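Local structure of dally-like, isoform A (Drosophila melanogaster, 6XTZ) at the O-palmitoleoyl serine site. The protein is a glypican, a GPI-anchored cell-surface heparan sulfate proteoglycan that binds Wnt and Hedgehog proteins and shields the Wnt lipid to enable signalling at a distance. Residues are numbered along the deposited sequence; one frame, centred on the assembly and turned at random.

The O-palmitoleoyl serine site. Residues 94-95, 98, 101-102, 124-125, 146, 189, 193, 197, 289-290, 293, 440. With O18 (O-palmitoleoyl serine), chain B.
A hydrophobic tunnel between helices of the glypican core takes in the palmitoleoyl chain of O18, while the serine head stays at its mouth beside Leu94, Val290 and Pro440. Of the ligand's 659 Å² of surface, 542 Å² is buried against protein. Helix 51-110 lines one side of the entrance. There the Ser98 hydroxyl OG, anti to its own carbonyl carbon (chi1 -62°), turns back along the helix and hydrogen-bonds the Leu94 carbonyl O at 2.7 Å, in the carbonyl plane with a C=O...OG angle of 156°. This bond satisfies the hydroxyl, which also lies against O18 C5, while Ser98 CB packs 3.8 Å from O18 C7. An alanine at Ser98 would lose the hydroxyl and its bond, and would probably weaken the contact with C5 but keep that of CB. Opposite, Val293 faces the chain with both methyls from one side, CG2 3.6 Å from O18 C2 and CG1 between C4 and C10, where the chain bends round it. Deeper in, Ile289 CG1, anti to the backbone N (chi1 -162°), presses 3.5 Å from O18 C6, and Phe125 brings its CE1 corner 3.5 Å from O18 C8, just before the C9-C10 double bond. The terminal methyl O18 C16 meets Leu189 CD2 at 3.7 Å and Phe146 CE2 at 3.9 Å; Leu124 CD2 covers the centre of one Phe146 face and also touches O18 C14. Without polar bonds from the protein, binding probably rests on apolar fit, sheltering Wnt's serine-linked lipid from water.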
ATOM      1  N   LEU A  94      10.405   4.920 -19.617  1.00 45.27           N
ATOM      2  CA  LEU A  94      10.689   3.684 -20.335  1.00 44.48           C
ATOM      3  C   LEU A  94       9.717   3.479 -21.488  1.00 48.06           C
ATOM      4  O   LEU A  94      10.099   2.946 -22.538  1.00 41.75           O
ATOM      5  CB  LEU A  94      10.632   2.499 -19.371  1.00 46.33           C
ATOM      6  CG  LEU A  94      11.148   1.158 -19.888  1.00 64.11           C
ATOM      7  CD1 LEU A  94      12.662   1.190 -20.046  1.00 72.30           C
ATOM      8  CD2 LEU A  94      10.719   0.029 -18.964  1.00 66.51           C
ATOM      9  N   LEU A  95       8.467   3.910 -21.317  1.00 46.05           N
ATOM     10  CA  LEU A  95       7.468   3.762 -22.369  1.00 41.89           C
ATOM     11  C   LEU A  95       7.770   4.682 -23.547  1.00 48.56           C
ATOM     12  O   LEU A  95       7.744   4.253 -24.706  1.00 49.63           O
ATOM     13  CB  LEU A  95       6.079   4.047 -21.800  1.00 42.77           C
ATOM     14  CG  LEU A  95       4.907   3.205 -22.296  1.00 48.84           C
ATOM     15  CD1 LEU A  95       5.214   1.727 -22.136  1.00 52.72           C
ATOM     16  CD2 LEU A  95       3.649   3.574 -21.525  1.00 48.60           C
ATOM     17  N   SER A  98      10.716   3.604 -25.516  1.00 49.23           N
ATOM     18  CA  SER A  98      10.465   2.421 -26.331  1.00 47.05           C
ATOM     19  C   SER A  98       9.820   2.793 -27.658  1.00 45.85           C
ATOM     20  O   SER A  98      10.194   2.252 -28.702  1.00 48.14           O
ATOM     21  CB  SER A  98       9.591   1.432 -25.564  1.00 48.47           C
ATOM     22  OG  SER A  98      10.253   0.987 -24.395  1.00 51.73           O
ATOM     23  N   GLN A 101      12.671   3.876 -29.896  1.00 53.26           N
ATOM     24  CA  GLN A 101      13.514   2.747 -30.276  1.00 52.61           C
ATOM     25  C   GLN A 101      12.760   1.779 -31.179  1.00 52.34           C
ATOM     26  O   GLN A 101      13.322   1.258 -32.147  1.00 53.59           O
ATOM     27  CB  GLN A 101      14.030   2.030 -29.029  1.00 55.88           C
ATOM     28  CG  GLN A 101      15.027   2.843 -28.216  1.00 70.61           C
ATOM     29  CD  GLN A 101      15.377   2.191 -26.889  1.00 82.36           C
ATOM     30  OE1 GLN A 101      14.722   1.241 -26.457  1.00 86.34           O
ATOM     31  NE2 GLN A 101      16.416   2.700 -26.235  1.00 84.43           N
ATOM     32  N   PHE A 102      11.485   1.531 -30.876  1.00 51.83           N
ATOM     33  CA  PHE A 102      10.691   0.653 -31.727  0.51 51.59           C
ATOM     34  C   PHE A 102      10.525   1.239 -33.123  1.00 51.12           C
ATOM     35  O   PHE A 102      10.654   0.519 -34.120  1.00 50.93           O
ATOM     36  CB  PHE A 102       9.330   0.378 -31.088  0.51 52.46           C
ATOM     37  CG  PHE A 102       9.309  -0.848 -30.219  0.51 54.40           C
ATOM     38  CD1 PHE A 102       9.196  -2.105 -30.787  0.51 55.15           C
ATOM     39  CD2 PHE A 102       9.402  -0.748 -28.841  0.51 52.98           C
ATOM     40  CE1 PHE A 102       9.178  -3.238 -30.000  0.51 54.00           C
ATOM     41  CE2 PHE A 102       9.383  -1.881 -28.046  0.51 51.50           C
ATOM     42  CZ  PHE A 102       9.271  -3.127 -28.628  0.51 50.42           C
ATOM     43  N   LEU A 124      -1.280   2.736 -31.267  1.00 43.57           N
ATOM     44  CA  LEU A 124      -1.307   1.732 -30.209  1.00 41.34           C
ATOM     45  C   LEU A 124      -0.487   2.181 -29.007  1.00 45.91           C
ATOM     46  O   LEU A 124      -0.923   2.026 -27.860  1.00 51.85           O
ATOM     47  CB  LEU A 124      -0.797   0.393 -30.738  1.00 41.83           C
ATOM     48  CG  LEU A 124      -0.665  -0.729 -29.705  1.00 42.23           C
ATOM     49  CD1 LEU A 124      -1.998  -1.002 -29.020  1.00 39.71           C
ATOM     50  CD2 LEU A 124      -0.125  -1.995 -30.357  1.00 42.56           C
ATOM     51  N   PHE A 125       0.702   2.738 -29.249  1.00 46.71           N
ATOM     52  CA  PHE A 125       1.514   3.255 -28.153  1.00 48.95           C
ATOM     53  C   PHE A 125       0.795   4.376 -27.416  1.00 43.73           C
ATOM     54  O   PHE A 125       0.851   4.453 -26.183  1.00 40.99           O
ATOM     55  CB  PHE A 125       2.863   3.742 -28.680  1.00 49.41           C
ATOM     56  CG  PHE A 125       3.960   2.727 -28.561  1.00 53.85           C
ATOM     57  CD1 PHE A 125       4.687   2.614 -27.388  1.00 54.41           C
ATOM     58  CD2 PHE A 125       4.268   1.889 -29.620  1.00 59.42           C
ATOM     59  CE1 PHE A 125       5.700   1.683 -27.271  1.00 58.52           C
ATOM     60  CE2 PHE A 125       5.280   0.954 -29.509  1.00 63.10           C
ATOM     61  CZ  PHE A 125       5.997   0.850 -28.332  1.00 60.58           C
ATOM     62  N   PHE A 146      -6.132  -3.291 -33.093  1.00 54.03           N
ATOM     63  CA  PHE A 146      -4.797  -3.146 -33.663  1.00 46.63           C
ATOM     64  C   PHE A 146      -4.505  -4.260 -34.662  1.00 49.48           C
ATOM     65  O   PHE A 146      -4.076  -4.000 -35.792  1.00 51.08           O
ATOM     66  CB  PHE A 146      -3.759  -3.132 -32.542  1.00 43.84           C
ATOM     67  CG  PHE A 146      -2.339  -3.204 -33.021  1.00 45.08           C
ATOM     68  CD1 PHE A 146      -1.739  -2.110 -33.623  1.00 49.03           C
ATOM     69  CD2 PHE A 146      -1.594  -4.358 -32.844  1.00 45.97           C
ATOM     70  CE1 PHE A 146      -0.428  -2.172 -34.056  1.00 51.27           C
ATOM     71  CE2 PHE A 146      -0.282  -4.427 -33.275  1.00 52.14           C
ATOM     72  CZ  PHE A 146       0.302  -3.333 -33.882  1.00 53.53           C
ATOM     73  N   LEU A 189      -0.103 -12.540 -27.586  1.00 48.46           N
ATOM     74  CA  LEU A 189       0.633 -11.309 -27.324  1.00 47.34           C
ATOM     75  C   LEU A 189      -0.271 -10.244 -26.715  1.00 47.35           C
ATOM     76  O   LEU A 189       0.161  -9.480 -25.845  1.00 42.78           O
ATOM     77  CB  LEU A 189       1.277 -10.801 -28.614  1.00 45.69           C
ATOM     78  CG  LEU A 189       2.212  -9.598 -28.501  1.00 47.66           C
ATOM     79  CD1 LEU A 189       3.394  -9.917 -27.600  1.00 48.02           C
ATOM     80  CD2 LEU A 189       2.690  -9.171 -29.879  1.00 55.25           C
ATOM     81  N   ILE A 193       0.464  -8.550 -23.060  1.00 47.38           N
ATOM     82  CA  ILE A 193       0.625  -7.103 -22.950  1.00 41.14           C
ATOM     83  C   ILE A 193      -0.400  -6.526 -21.981  1.00 45.73           C
ATOM     84  O   ILE A 193      -0.071  -5.689 -21.131  1.00 46.38           O
ATOM     85  CB  ILE A 193       0.526  -6.446 -24.338  1.00 40.79           C
ATOM     86  CG1 ILE A 193       1.749  -6.799 -25.189  1.00 40.62           C
ATOM     87  CG2 ILE A 193       0.381  -4.936 -24.211  1.00 36.33           C
ATOM     88  CD1 ILE A 193       1.712  -6.206 -26.579  1.00 42.71           C
ATOM     89  N   PHE A 197       0.496  -4.466 -18.477  1.00 43.08           N
ATOM     90  CA  PHE A 197       0.170  -3.064 -18.238  1.00 39.77           C
ATOM     91  C   PHE A 197      -0.784  -2.900 -17.061  1.00 42.57           C
ATOM     92  O   PHE A 197      -0.684  -1.924 -16.308  1.00 42.81           O
ATOM     93  CB  PHE A 197      -0.416  -2.439 -19.502  1.00 38.19           C
ATOM     94  CG  PHE A 197       0.620  -1.858 -20.420  1.00 44.28           C
ATOM     95  CD1 PHE A 197       1.302  -2.664 -21.318  1.00 42.73           C
ATOM     96  CD2 PHE A 197       0.919  -0.506 -20.378  1.00 42.67           C
ATOM     97  CE1 PHE A 197       2.260  -2.129 -22.159  1.00 38.55           C
ATOM     98  CE2 PHE A 197       1.875   0.035 -21.217  1.00 39.53           C
ATOM     99  CZ  PHE A 197       2.546  -0.779 -22.108  1.00 39.80           C
ATOM    100  N   ILE A 289       7.228  -6.645 -18.642  1.00 54.90           N
ATOM    101  CA  ILE A 289       7.027  -6.086 -19.972  1.00 54.93           C
ATOM    102  C   ILE A 289       8.220  -6.355 -20.881  1.00 56.44           C
ATOM    103  O   ILE A 289       8.091  -6.283 -22.108  1.00 54.15           O
ATOM    104  CB  ILE A 289       6.731  -4.577 -19.871  1.00 52.34           C
ATOM    105  CG1 ILE A 289       6.101  -4.064 -21.167  1.00 57.28           C
ATOM    106  CG2 ILE A 289       7.998  -3.800 -19.546  1.00 50.21           C
ATOM    107  CD1 ILE A 289       4.837  -4.793 -21.563  1.00 61.78           C
ATOM    108  N   VAL A 290       9.384  -6.674 -20.311  1.00 59.75           N
ATOM    109  CA  VAL A 290      10.540  -7.012 -21.134  1.00 63.65           C
ATOM    110  C   VAL A 290      10.383  -8.406 -21.728  1.00 66.09           C
ATOM    111  O   VAL A 290      10.895  -8.686 -22.820  1.00 64.25           O
ATOM    112  CB  VAL A 290      11.832  -6.883 -20.304  1.00 68.93           C
ATOM    113  CG1 VAL A 290      13.057  -7.147 -21.162  1.00 75.52           C
ATOM    114  CG2 VAL A 290      11.917  -5.503 -19.672  1.00 69.36           C
ATOM    115  N   VAL A 293       8.727  -8.239 -25.238  1.00 89.91           N
ATOM    116  CA  VAL A 293       9.398  -7.516 -26.311  1.00 87.78           C
ATOM    117  C   VAL A 293      10.760  -8.105 -26.660  1.00 85.30           C
ATOM    118  O   VAL A 293      11.240  -7.880 -27.783  1.00 84.68           O
ATOM    119  CB  VAL A 293       9.539  -6.019 -25.971  1.00 88.25           C
ATOM    120  CG1 VAL A 293       8.168  -5.368 -25.879  1.00 87.67           C
ATOM    121  CG2 VAL A 293      10.304  -5.845 -24.670  1.00 88.86           C
ATOM    122  N   PRO A 440      17.528  -4.396 -15.374  1.00 52.91           N
ATOM    123  CA  PRO A 440      16.786  -3.197 -15.781  1.00 55.02           C
ATOM    124  C   PRO A 440      16.372  -2.368 -14.575  1.00 56.83           C
ATOM    125  O   PRO A 440      16.079  -2.898 -13.501  1.00 58.23           O
ATOM    126  CB  PRO A 440      15.563  -3.762 -16.515  1.00 51.60           C
ATOM    127  CG  PRO A 440      15.920  -5.173 -16.852  1.00 52.61           C
ATOM    128  CD  PRO A 440      16.834  -5.634 -15.762  1.00 50.25           C
TER
HETATM  129  CA  O18 B 707      15.664  -2.567 -21.636  1.00 92.73           C
HETATM  130  CB  O18 B 707      15.132  -1.817 -22.847  1.00 93.70           C
HETATM  131  C1  O18 B 707      13.362  -2.257 -24.356  1.00 89.14           C
HETATM  132  C2  O18 B 707      11.926  -2.674 -24.470  1.00 85.44           C
HETATM  133  C3  O18 B 707      11.000  -1.940 -23.509  1.00 81.25           C
HETATM  134  C4  O18 B 707       9.529  -2.189 -23.812  1.00 77.07           C
HETATM  135  C5  O18 B 707       8.569  -1.361 -22.974  1.00 70.80           C
HETATM  136  C6  O18 B 707       7.114  -1.497 -23.397  1.00 68.05           C
HETATM  137  C7  O18 B 707       6.840  -1.055 -24.825  1.00 65.96           C
HETATM  138  C8  O18 B 707       5.387  -1.225 -25.262  1.00 63.23           C
HETATM  139  C9  O18 B 707       4.945  -2.655 -25.308  1.00 63.83           C
HETATM  140  C10 O18 B 707       4.658  -3.347 -26.394  1.00 63.81           C
HETATM  141  C11 O18 B 707       4.720  -2.848 -27.804  1.00 68.67           C
HETATM  142  C12 O18 B 707       3.969  -3.739 -28.793  1.00 73.19           C
HETATM  143  C13 O18 B 707       4.104  -3.297 -30.242  1.00 75.23           C
HETATM  144  C14 O18 B 707       3.314  -4.142 -31.230  1.00 73.23           C
HETATM  145  C15 O18 B 707       3.710  -5.605 -31.259  1.00 73.60           C
HETATM  146  C16 O18 B 707       2.973  -6.399 -32.316  1.00 72.86           C
HETATM  147  C   O18 B 707      14.881  -1.944 -20.482  1.00 90.60           C
HETATM  148  N   O18 B 707      15.414  -3.995 -21.734  1.00 91.58           N
HETATM  149  OG  O18 B 707      13.763  -2.221 -23.085  1.00 92.25           O
HETATM  150  O11 O18 B 707      14.072  -1.988 -25.288  1.00 86.85           O
HETATM  151  O   O18 B 707      15.463  -1.534 -19.482  1.00 90.16           O